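Arabinan endo-1,5-alpha-l-arabinosidase A (Cellvibrio cellulosa, PDB 1GYH) cleaves alpha-1,5-linked arabinofuranosyl bonds of linear arabinan, releasing almost exclusively arabinotriose during the breakdown of plant cell walls. Local coordinates at residues F22-G27 with H63-D68; H137-M142 with L153-D158; K290-H295 with K307-Y312. All blocks are in the same frame, centred on the assembly; numbering follows the deposited sequence.

Contact 1. Residues F22-G27 with H63-D68; sequences FSTGPG and HLWAPD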
loop_
_atom_site.group_PDB
_atom_site.type_symbol
_atom_site.label_atom_id
_atom_site.label_comp_id
_atom_site.label_asym_id
_atom_site.label_seq_id
_atom_site.Cartn_x
_atom_site.Cartn_y
_atom_site.Cartn_z
ATOM N N PHE A 22 3.802 9.806 1.306
ATOM C CA PHE A 22 4.824 8.847 1.726
ATOM C C PHE A 22 5.065 7.875 0.586
ATOM O O PHE A 22 4.134 7.313 0.011
ATOM C CB PHE A 22 4.420 8.067 2.983
ATOM C CG PHE A 22 4.045 8.919 4.150
ATOM C CD1 PHE A 22 2.840 9.649 4.157
ATOM C CD2 PHE A 22 4.892 9.029 5.250
ATOM C CE1 PHE A 22 2.490 10.423 5.257
ATOM C CE2 PHE A 22 4.559 9.858 6.345
ATOM C CZ PHE A 22 3.352 10.554 6.345
ATOM N N SER A 23 6.350 7.619 0.299
ATOM C CA SER A 23 6.754 6.754 -0.802
ATOM C C SER A 23 7.836 5.753 -0.350
ATOM O O SER A 23 8.652 6.032 0.554
ATOM C CB SER A 23 7.293 7.615 -1.956
ATOM O OG SER A 23 7.842 6.827 -3.029
ATOM N N THR A 24 7.822 4.590 -0.985
ATOM C CA THR A 24 9.004 3.720 -1.025
ATOM C C THR A 24 10.252 4.552 -1.323
ATOM O O THR A 24 10.231 5.446 -2.161
ATOM C CB THR A 24 8.795 2.651 -2.110
ATOM O OG1 THR A 24 7.794 1.715 -1.659
ATOM C CG2 THR A 24 10.106 1.806 -2.364
ATOM N N GLY A 25 11.333 4.282 -0.607
ATOM C CA GLY A 25 12.582 5.011 -0.786
ATOM C C GLY A 25 13.459 4.977 0.473
ATOM O O GLY A 25 13.064 4.405 1.495
ATOM N N PRO A 26 14.631 5.593 0.431
ATOM C CA PRO A 26 15.563 5.553 1.580
ATOM C C PRO A 26 14.928 6.066 2.871
ATOM O O PRO A 26 14.555 7.229 2.912
ATOM C CB PRO A 26 16.705 6.462 1.122
ATOM C CG PRO A 26 16.655 6.349 -0.369
ATOM C CD PRO A 26 15.186 6.369 -0.689
ATOM N N GLY A 27 14.745 5.214 3.878
ATOM C CA GLY A 27 14.171 5.663 5.153
ATOM C C GLY A 27 12.658 6.017 5.119
ATOM O O GLY A 27 12.137 6.446 6.129
ATOM N N HIS A 63 16.670 1.117 1.378
ATOM C CA HIS A 63 15.344 1.429 0.820
ATOM C C HIS A 63 14.240 0.661 1.542
ATOM O O HIS A 63 14.177 -0.572 1.492
ATOM C CB HIS A 63 15.265 1.123 -0.685
ATOM C CG HIS A 63 16.143 2.004 -1.506
ATOM N ND1 HIS A 63 15.659 2.998 -2.338
ATOM C CD2 HIS A 63 17.492 2.071 -1.581
ATOM C CE1 HIS A 63 16.676 3.627 -2.895
ATOM N NE2 HIS A 63 17.798 3.100 -2.439
ATOM N N LEU A 64 13.371 1.405 2.227
ATOM C CA LEU A 64 12.182 0.827 2.851
ATOM C C LEU A 64 11.025 0.858 1.868
ATOM O O LEU A 64 10.944 1.769 1.037
ATOM C CB LEU A 64 11.840 1.582 4.139
ATOM C CG LEU A 64 12.914 1.553 5.235
ATOM C CD1 LEU A 64 12.572 2.524 6.401
ATOM C CD2 LEU A 64 13.058 0.121 5.757
ATOM N N TRP A 65 10.143 -0.148 1.939
ATOM C CA TRP A 65 9.112 -0.322 0.912
ATOM C C TRP A 65 7.686 -0.172 1.471
ATOM O O TRP A 65 7.414 -0.578 2.607
ATOM C CB TRP A 65 9.128 -1.700 0.283
ATOM C CG TRP A 65 10.432 -2.251 -0.368
ATOM C CD1 TRP A 65 11.617 -1.629 -0.568
ATOM C CD2 TRP A 65 10.577 -3.576 -0.866
ATOM N NE1 TRP A 65 12.505 -2.500 -1.161
ATOM C CE2 TRP A 65 11.871 -3.706 -1.363
ATOM C CE3 TRP A 65 9.718 -4.672 -0.937
ATOM C CZ2 TRP A 65 12.348 -4.905 -1.936
ATOM C CZ3 TRP A 65 10.189 -5.890 -1.529
ATOM C CH2 TRP A 65 11.495 -5.979 -2.004
ATOM N N ALA A 66 6.810 0.358 0.615
ATOM C CA ALA A 66 5.330 0.221 0.726
ATOM C C ALA A 66 4.760 0.687 2.070
ATOM O O ALA A 66 4.153 -0.067 2.828
ATOM C CB ALA A 66 4.927 -1.242 0.389
ATOM N N PRO A 67 4.926 1.967 2.365
ATOM C CA PRO A 67 4.485 2.483 3.639
ATOM C C PRO A 67 2.921 2.510 3.721
ATOM O O PRO A 67 2.221 2.510 2.682
ATOM C CB PRO A 67 5.038 3.911 3.641
ATOM C CG PRO A 67 5.136 4.306 2.209
ATOM C CD PRO A 67 5.480 3.021 1.491
ATOM N N ASP A 68 2.407 2.464 4.939
ATOM C CA ASP A 68 1.024 2.906 5.195
ATOM C C ASP A 68 1.008 3.931 6.304
ATOM O O ASP A 68 1.738 3.786 7.333
ATOM C CB ASP A 68 0.068 1.726 5.522
ATOM C CG ASP A 68 -1.410 2.094 5.276
ATOM O OD1 ASP A 68 -1.728 2.711 4.235
ATOM O OD2 ASP A 68 -2.320 1.789 6.046
#
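Thr24 has OG1 anti to its carbonyl carbon (chi1 -71°), which sets the hydroxyl beside the backbone N and turns it to residues 63-68 of strand 63-72, while CG2, anti to that N, approaches Leu64 O. OG1 then accepts a nearly straight bond from Ala66 N at 2.8 Å (N-H...O 175°), so a side-chain hydroxyl, not a carbonyl of residues 22-27, receives this amide. One step along, the pairing becomes antiparallel: Gly25 N reaches Leu64 O at 3.0 Å nearly along the C=O axis, whereas Leu64 N, 3.1 Å from Gly25 O, sits above that carbonyl's plane, a more bent bond. At the following, non-hydrogen-bonded pair, Pro26 and His63 lie side by side; the His63 torsion (chi1 -66°) places its imidazole so that Pro26 CG stands over one face, 4.0 Å from the ring centroid, a CH-pi contact. Elsewhere the contact is apolar: Pro67 CG meets Phe22 CB at 3.9 Å and Leu64 CD1 meets Gly27 CA at 3.7 Å. The short strand 25-26 thus edges the second five-stranded sheet of the propeller, a brief excursion between strands 18-23 and 29-33 of the first sheet. Thr24 OG1 also hydrogen-bonds Asp9 OD2, the probable general base, and His63 probably binds substrate, so this inter-blade junction is consistent with second-shell positioning of the Asp9 carboxylate.

Contact 2. Residues H137-M142 with L153-D158; sequences HGQVWM and LFKLND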
loop_
_atom_site.group_PDB
_atom_site.type_symbol
_atom_site.label_atom_id
_atom_site.label_comp_id
_atom_site.label_asym_id
_atom_site.label_seq_id
_atom_site.Cartn_x
_atom_site.Cartn_y
_atom_site.Cartn_z
ATOM N N HIS A 137 -16.728 -2.371 15.174
ATOM C CA HIS A 137 -16.769 -3.005 16.487
ATOM C C HIS A 137 -15.542 -2.647 17.325
ATOM O O HIS A 137 -15.163 -3.416 18.201
ATOM C CB HIS A 137 -16.840 -4.540 16.343
ATOM C CG HIS A 137 -17.917 -5.008 15.415
ATOM N ND1 HIS A 137 -19.257 -4.860 15.715
ATOM C CD2 HIS A 137 -17.866 -5.556 14.172
ATOM C CE1 HIS A 137 -19.984 -5.319 14.709
ATOM N NE2 HIS A 137 -19.169 -5.755 13.763
ATOM N N GLY A 138 -14.927 -1.501 17.066
ATOM C CA GLY A 138 -13.807 -1.047 17.884
ATOM C C GLY A 138 -12.463 -1.764 17.611
ATOM O O GLY A 138 -11.518 -1.663 18.435
ATOM N N GLN A 139 -12.365 -2.500 16.507
ATOM C CA GLN A 139 -11.164 -3.323 16.245
ATOM C C GLN A 139 -10.380 -2.735 15.073
ATOM O O GLN A 139 -10.968 -2.114 14.175
ATOM C CB GLN A 139 -11.545 -4.787 15.975
ATOM C CG GLN A 139 -12.315 -5.442 17.122
ATOM C CD GLN A 139 -12.779 -6.898 16.838
ATOM O OE1 GLN A 139 -12.512 -7.793 17.647
ATOM N NE2 GLN A 139 -13.512 -7.111 15.737
ATOM N N VAL A 140 -9.050 -2.918 15.093
ATOM C CA VAL A 140 -8.176 -2.449 14.019
ATOM C C VAL A 140 -7.399 -3.640 13.465
ATOM O O VAL A 140 -6.942 -4.497 14.225
ATOM C CB VAL A 140 -7.237 -1.337 14.506
ATOM C CG1 VAL A 140 -6.422 -0.812 13.355
ATOM C CG2 VAL A 140 -8.039 -0.188 15.099
ATOM N N TRP A 141 -7.318 -3.698 12.145
ATOM C CA TRP A 141 -6.748 -4.830 11.403
ATOM C C TRP A 141 -5.615 -4.385 10.466
ATOM O O TRP A 141 -5.615 -3.267 9.953
ATOM C CB TRP A 141 -7.849 -5.526 10.577
ATOM C CG TRP A 141 -9.090 -6.008 11.356
ATOM C CD1 TRP A 141 -10.171 -5.245 11.767
ATOM C CD2 TRP A 141 -9.374 -7.347 11.783
ATOM N NE1 TRP A 141 -11.075 -6.029 12.436
ATOM C CE2 TRP A 141 -10.622 -7.326 12.441
ATOM C CE3 TRP A 141 -8.696 -8.576 11.665
ATOM C CZ2 TRP A 141 -11.194 -8.474 12.993
ATOM C CZ3 TRP A 141 -9.254 -9.698 12.202
ATOM C CH2 TRP A 141 -10.503 -9.653 12.866
ATOM N N MET A 142 -4.653 -5.284 10.226
ATOM C CA MET A 142 -3.686 -5.107 9.139
ATOM C C MET A 142 -3.915 -6.126 8.051
ATOM O O MET A 142 -4.028 -7.340 8.329
ATOM C CB MET A 142 -2.235 -5.234 9.690
ATOM C CG MET A 142 -1.171 -5.122 8.585
ATOM S SD MET A 142 0.559 -5.315 9.144
ATOM C CE MET A 142 0.765 -3.807 10.108
ATOM N N LEU A 153 -5.080 -10.938 6.483
ATOM C CA LEU A 153 -5.628 -9.950 7.393
ATOM C C LEU A 153 -5.519 -10.457 8.801
ATOM O O LEU A 153 -5.921 -11.573 9.070
ATOM C CB LEU A 153 -7.127 -9.718 7.062
ATOM C CG LEU A 153 -7.831 -8.621 7.843
ATOM C CD1 LEU A 153 -7.523 -7.247 7.235
ATOM C CD2 LEU A 153 -9.392 -8.868 7.971
ATOM N N PHE A 154 -5.001 -9.670 9.735
ATOM C CA PHE A 154 -4.961 -10.110 11.118
ATOM C C PHE A 154 -5.289 -8.992 12.060
ATOM O O PHE A 154 -5.100 -7.828 11.741
ATOM C CB PHE A 154 -3.608 -10.787 11.543
ATOM C CG PHE A 154 -2.432 -9.850 11.587
ATOM C CD1 PHE A 154 -1.683 -9.618 10.439
ATOM C CD2 PHE A 154 -2.056 -9.217 12.763
ATOM C CE1 PHE A 154 -0.637 -8.738 10.436
ATOM C CE2 PHE A 154 -0.950 -8.327 12.770
ATOM C CZ PHE A 154 -0.253 -8.099 11.596
ATOM N N LYS A 155 -5.778 -9.369 13.232
ATOM C CA LYS A 155 -6.159 -8.379 14.242
ATOM C C LYS A 155 -4.963 -7.788 15.024
ATOM O O LYS A 155 -4.068 -8.525 15.508
ATOM C CB LYS A 155 -7.200 -8.971 15.176
ATOM C CG LYS A 155 -7.900 -7.922 16.069
ATOM C CD LYS A 155 -9.268 -8.484 16.572
ATOM C CE LYS A 155 -9.201 -9.139 17.868
ATOM N NZ LYS A 155 -10.597 -9.734 18.262
ATOM N N LEU A 156 -4.923 -6.456 15.125
ATOM C CA LEU A 156 -3.823 -5.754 15.838
ATOM C C LEU A 156 -4.150 -5.590 17.310
ATOM O O LEU A 156 -5.333 -5.567 17.686
ATOM C CB LEU A 156 -3.550 -4.378 15.226
ATOM C CG LEU A 156 -2.827 -4.443 13.873
ATOM C CD1 LEU A 156 -2.961 -3.144 13.119
ATOM C CD2 LEU A 156 -1.333 -4.824 14.072
ATOM N N ASN A 157 -3.106 -5.528 18.146
ATOM C CA ASN A 157 -3.258 -5.335 19.570
ATOM C C ASN A 157 -3.665 -3.904 19.855
ATOM O O ASN A 157 -3.808 -3.110 18.931
ATOM C CB ASN A 157 -1.986 -5.743 20.388
ATOM C CG ASN A 157 -0.791 -4.822 20.161
ATOM O OD1 ASN A 157 -0.827 -3.955 19.308
ATOM N ND2 ASN A 157 0.283 -5.040 20.913
ATOM N N ASP A 158 -3.883 -3.610 21.136
ATOM C CA ASP A 158 -4.389 -2.312 21.590
ATOM C C ASP A 158 -3.494 -1.128 21.240
ATOM O O ASP A 158 -4.035 -0.037 20.976
ATOM C CB ASP A 158 -4.668 -2.318 23.098
ATOM C CG ASP A 158 -5.970 -3.043 23.472
ATOM O OD1 ASP A 158 -6.709 -3.564 22.598
ATOM O OD2 ASP A 158 -6.333 -3.120 24.654
HETATM O O HOH W 1 -7.993 -4.387 17.302
#
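The Trp141 indole carries Lys155 CB over one face, 4.0 Å from the centroid of the six-membered ring and displaced toward its rim, a CH-pi contact. Leu153 CD2 approaches the same ring obliquely, 3.8 Å from Trp141 CE3, its side chain crossing that of Trp141 at about a right angle. The Phe154 ring has Met142 CB over a face, 4.3 Å from its centroid. Met142 SD lies obliquely to that ring in a Met-aromatic contact, with CZ of Phe154 3.8 Å from the sulfur. Phe154 CG occupies the crowded position between backbone N and carbonyl carbon (chi1 68°), and the ring runs alongside the Met142 chain, which is extended as far as its bend at chi3. Trp169 stacks with the Phe154 ring.

Between these two faces runs the backbone of an antiparallel beta hairpin, strands 140-144 and 151-155, the two central strands of a four-stranded propeller blade. Met142 and Phe154 form the hydrogen-bonded pair: Met142 N to Phe154 O is 3.0 Å, and the return bond lies in the carbonyl plane of Met142. Trp141 and Lys155 form the non-hydrogen-bonded pair. Leu156 N continues the ladder, 3.0 Å from Val140 O, after which a water takes over, accepting from Val140 N and donating to Leu156 O.

Lys155 bends at chi3 (93°) and so carries its ammonium to Gln139 OE1, 2.8 Å from NZ, meeting the amide oxygen from above its carbonyl plane. The other arm of that amide, NE2, and the indole NE1 of Trp141 both bond Asp135 OD2, which probably fixes the rotation of both flat groups. On the Met142 and Phe154 face, Val115 of strand 110-118 packs against both, and it also touches Leu156.

Contact 3. Residues K290-H295 with K307-Y312; sequences KILNLH and KELDSY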
loop_
_atom_site.group_PDB
_atom_site.type_symbol
_atom_site.label_atom_id
_atom_site.label_comp_id
_atom_site.label_asym_id
_atom_site.label_seq_id
_atom_site.Cartn_x
_atom_site.Cartn_y
_atom_site.Cartn_z
ATOM N N LYS A 290 -0.090 9.660 -9.260
ATOM C CA LYS A 290 -1.376 9.980 -9.895
ATOM C C LYS A 290 -2.497 9.911 -8.826
ATOM O O LYS A 290 -2.548 8.974 -8.035
ATOM C CB LYS A 290 -1.677 9.090 -11.102
ATOM C CG LYS A 290 -0.800 9.246 -12.277
ATOM C CD LYS A 290 -0.809 10.628 -12.959
ATOM C CE LYS A 290 0.373 10.805 -13.894
ATOM N NZ LYS A 290 0.389 12.087 -14.675
ATOM N N ILE A 291 -3.322 10.959 -8.769
ATOM C CA ILE A 291 -4.535 11.006 -7.934
ATOM C C ILE A 291 -5.731 11.165 -8.897
ATOM O O ILE A 291 -5.734 12.065 -9.751
ATOM C CB ILE A 291 -4.492 12.203 -6.962
ATOM C CG1 ILE A 291 -3.238 12.139 -6.093
ATOM C CG2 ILE A 291 -5.788 12.242 -6.108
ATOM C CD1 ILE A 291 -3.082 13.231 -5.111
ATOM N N LEU A 292 -6.682 10.239 -8.810
ATOM C CA LEU A 292 -7.852 10.182 -9.686
ATOM C C LEU A 292 -9.122 10.286 -8.854
ATOM O O LEU A 292 -9.157 9.819 -7.701
ATOM C CB LEU A 292 -7.928 8.867 -10.464
ATOM C CG LEU A 292 -6.791 8.572 -11.482
ATOM C CD1 LEU A 292 -5.688 8.008 -10.749
ATOM C CD2 LEU A 292 -7.245 7.545 -12.547
ATOM N N ASN A 293 -10.157 10.898 -9.432
ATOM C CA ASN A 293 -11.477 10.939 -8.765
ATOM C C ASN A 293 -12.129 9.570 -8.844
ATOM O O ASN A 293 -12.197 8.950 -9.896
ATOM C CB ASN A 293 -12.370 12.046 -9.379
ATOM C CG ASN A 293 -11.756 13.434 -9.234
ATOM O OD1 ASN A 293 -11.641 13.961 -8.114
ATOM N ND2 ASN A 293 -11.312 14.028 -10.373
ATOM N N LEU A 294 -12.574 9.076 -7.698
ATOM C CA LEU A 294 -13.151 7.762 -7.571
ATOM C C LEU A 294 -14.685 7.902 -7.566
ATOM O O LEU A 294 -15.262 8.489 -6.621
ATOM C CB LEU A 294 -12.648 7.106 -6.277
ATOM C CG LEU A 294 -12.879 5.611 -6.007
ATOM C CD1 LEU A 294 -12.433 4.723 -7.147
ATOM C CD2 LEU A 294 -12.111 5.247 -4.695
ATOM N N HIS A 295 -15.317 7.339 -8.591
ATOM C CA HIS A 295 -16.806 7.316 -8.738
ATOM C C HIS A 295 -17.385 5.920 -8.427
ATOM O O HIS A 295 -16.634 4.965 -8.234
ATOM C CB HIS A 295 -17.232 7.746 -10.160
ATOM C CG HIS A 295 -16.640 9.049 -10.575
ATOM N ND1 HIS A 295 -15.468 9.134 -11.302
ATOM C CD2 HIS A 295 -16.993 10.320 -10.278
ATOM C CE1 HIS A 295 -15.152 10.405 -11.464
ATOM N NE2 HIS A 295 -16.054 11.146 -10.844
ATOM N N LYS A 307 -8.457 8.953 -18.385
ATOM C CA LYS A 307 -7.924 10.231 -18.869
ATOM C C LYS A 307 -7.232 11.041 -17.801
ATOM O O LYS A 307 -6.337 11.816 -18.126
ATOM C CB LYS A 307 -9.033 11.069 -19.549
ATOM C CG LYS A 307 -9.495 10.440 -20.864
ATOM C CD LYS A 307 -10.906 10.876 -21.307
ATOM C CE LYS A 307 -11.034 12.342 -21.519
ATOM N NZ LYS A 307 -12.350 12.667 -22.208
ATOM N N GLU A 308 -7.627 10.859 -16.531
ATOM C CA GLU A 308 -6.958 11.564 -15.435
ATOM C C GLU A 308 -5.492 11.122 -15.190
ATOM O O GLU A 308 -4.735 11.826 -14.541
ATOM C CB GLU A 308 -7.782 11.471 -14.150
ATOM C CG GLU A 308 -9.089 12.268 -14.301
ATOM C CD GLU A 308 -9.977 12.264 -13.060
ATOM O OE1 GLU A 308 -9.661 11.584 -12.085
ATOM O OE2 GLU A 308 -11.012 12.953 -13.093
ATOM N N LEU A 309 -5.098 9.965 -15.726
ATOM C CA LEU A 309 -3.651 9.649 -15.789
ATOM C C LEU A 309 -2.877 10.742 -16.509
ATOM O O LEU A 309 -1.720 11.002 -16.146
ATOM C CB LEU A 309 -3.365 8.289 -16.436
ATOM C CG LEU A 309 -3.942 7.080 -15.744
ATOM C CD1 LEU A 309 -3.806 5.844 -16.620
ATOM C CD2 LEU A 309 -3.352 6.820 -14.367
ATOM N N ASP A 310 -3.485 11.391 -17.512
ATOM C CA ASP A 310 -2.841 12.515 -18.206
ATOM C C ASP A 310 -3.085 13.889 -17.569
ATOM O O ASP A 310 -2.194 14.714 -17.550
ATOM C CB ASP A 310 -3.265 12.568 -19.659
ATOM C CG ASP A 310 -3.021 11.271 -20.374
ATOM O OD1 ASP A 310 -1.822 10.886 -20.481
ATOM O OD2 ASP A 310 -3.959 10.580 -20.855
ATOM N N SER A 311 -4.291 14.142 -17.066
ATOM C CA SER A 311 -4.649 15.491 -16.607
ATOM C C SER A 311 -4.276 15.784 -15.167
ATOM O O SER A 311 -4.221 16.973 -14.786
ATOM C CB SER A 311 -6.145 15.766 -16.825
ATOM O OG SER A 311 -6.963 14.832 -16.148
ATOM N N TYR A 312 -4.019 14.751 -14.366
ATOM C CA TYR A 312 -3.419 14.968 -13.033
ATOM C C TYR A 312 -1.893 15.051 -13.221
ATOM O O TYR A 312 -1.244 14.072 -13.635
ATOM C CB TYR A 312 -3.757 13.938 -11.985
ATOM C CG TYR A 312 -2.985 14.189 -10.720
ATOM C CD1 TYR A 312 -3.487 15.045 -9.738
ATOM C CD2 TYR A 312 -1.701 13.645 -10.527
ATOM C CE1 TYR A 312 -2.768 15.316 -8.584
ATOM C CE2 TYR A 312 -0.977 13.925 -9.369
ATOM C CZ TYR A 312 -1.504 14.763 -8.408
ATOM O OH TYR A 312 -0.784 15.070 -7.271
HETATM O O HOH W 2 0.508 13.623 -17.440
HETATM O O HOH W 3 -11.666 9.411 -12.383
#
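From its CB, Lys290 runs to CG, anti to the carbonyl carbon, and turns again at chi2 (-62°), so that the chain is carried to the C-terminal end of the short helix 308-311. CG meets Leu309 CD2 at 4.1 Å, and CD and CE then pass close to the carbonyl oxygens of Leu309 and Tyr312, CE being 3.1 Å from Leu309 O. At the tip, NZ is gripped by both carbonyls: Leu309 O at 2.8 Å and Tyr312 O at 2.8 Å, each met nearly along its C=O axis. Gln4 OE1 is a further partner, and a water bonded to Asp310 O also meets NZ, weakly. The two carbonyl oxygens, at the C-terminal end of the turn, would probably help stabilise the buried ammonium.

Strand 286-296 belongs to the last four-stranded blade of the five-bladed propeller, and the helix lies just beyond that blade's final strand, 302-303, as the chain returns to add strand 315-316 to the first sheet. The helix is a single turn, closed by Tyr312 N to Glu308 O.

Glu308 points its CB toward the strand, its chain extended beyond CG. Its carboxylate straddles Asn293: OE1 takes the backbone N of Asn293 on its syn lone pair at 2.8 Å, while OE2 is met from above its plane by Asn293 ND2 at 2.9 Å. The amide and carboxylate planes stand 80° apart, so the two groups cross. A water bridges Asn293 O to OE1, the latter bond weak.

Tyr312, CG anti to its backbone N, lays one ring face on the strand: Ile291 CB is 4.1 Å from the centroid and 18° off the normal. Ile291 CD1 packs against the phenol oxygen at 3.7 Å, and that hydroxyl bonds the main-chain oxygen of Arg36.

How the contacts relate
Contact 1 lies nearest the middle of the chain, its centre about 10 Å from the chain's centre; contacts 2 and 3 lie about 17 and 18 Å out, on opposite sides. None touches another, and they share no strand: contact 1 crosses from the first blade to the second, contact 2 stays within one hairpin, and contact 3 joins the last blade to the returning C-terminal chain. Contacts 1 and 2 are mostly buried, contact 3 only partly. Their chemistry follows: a threonine hydroxyl bonded to the probable catalytic base near the centre, a main-chain ladder with aromatic packing in the hairpin, and charged side chains bonded to main-chain groups and one side-chain amide where strand meets helix.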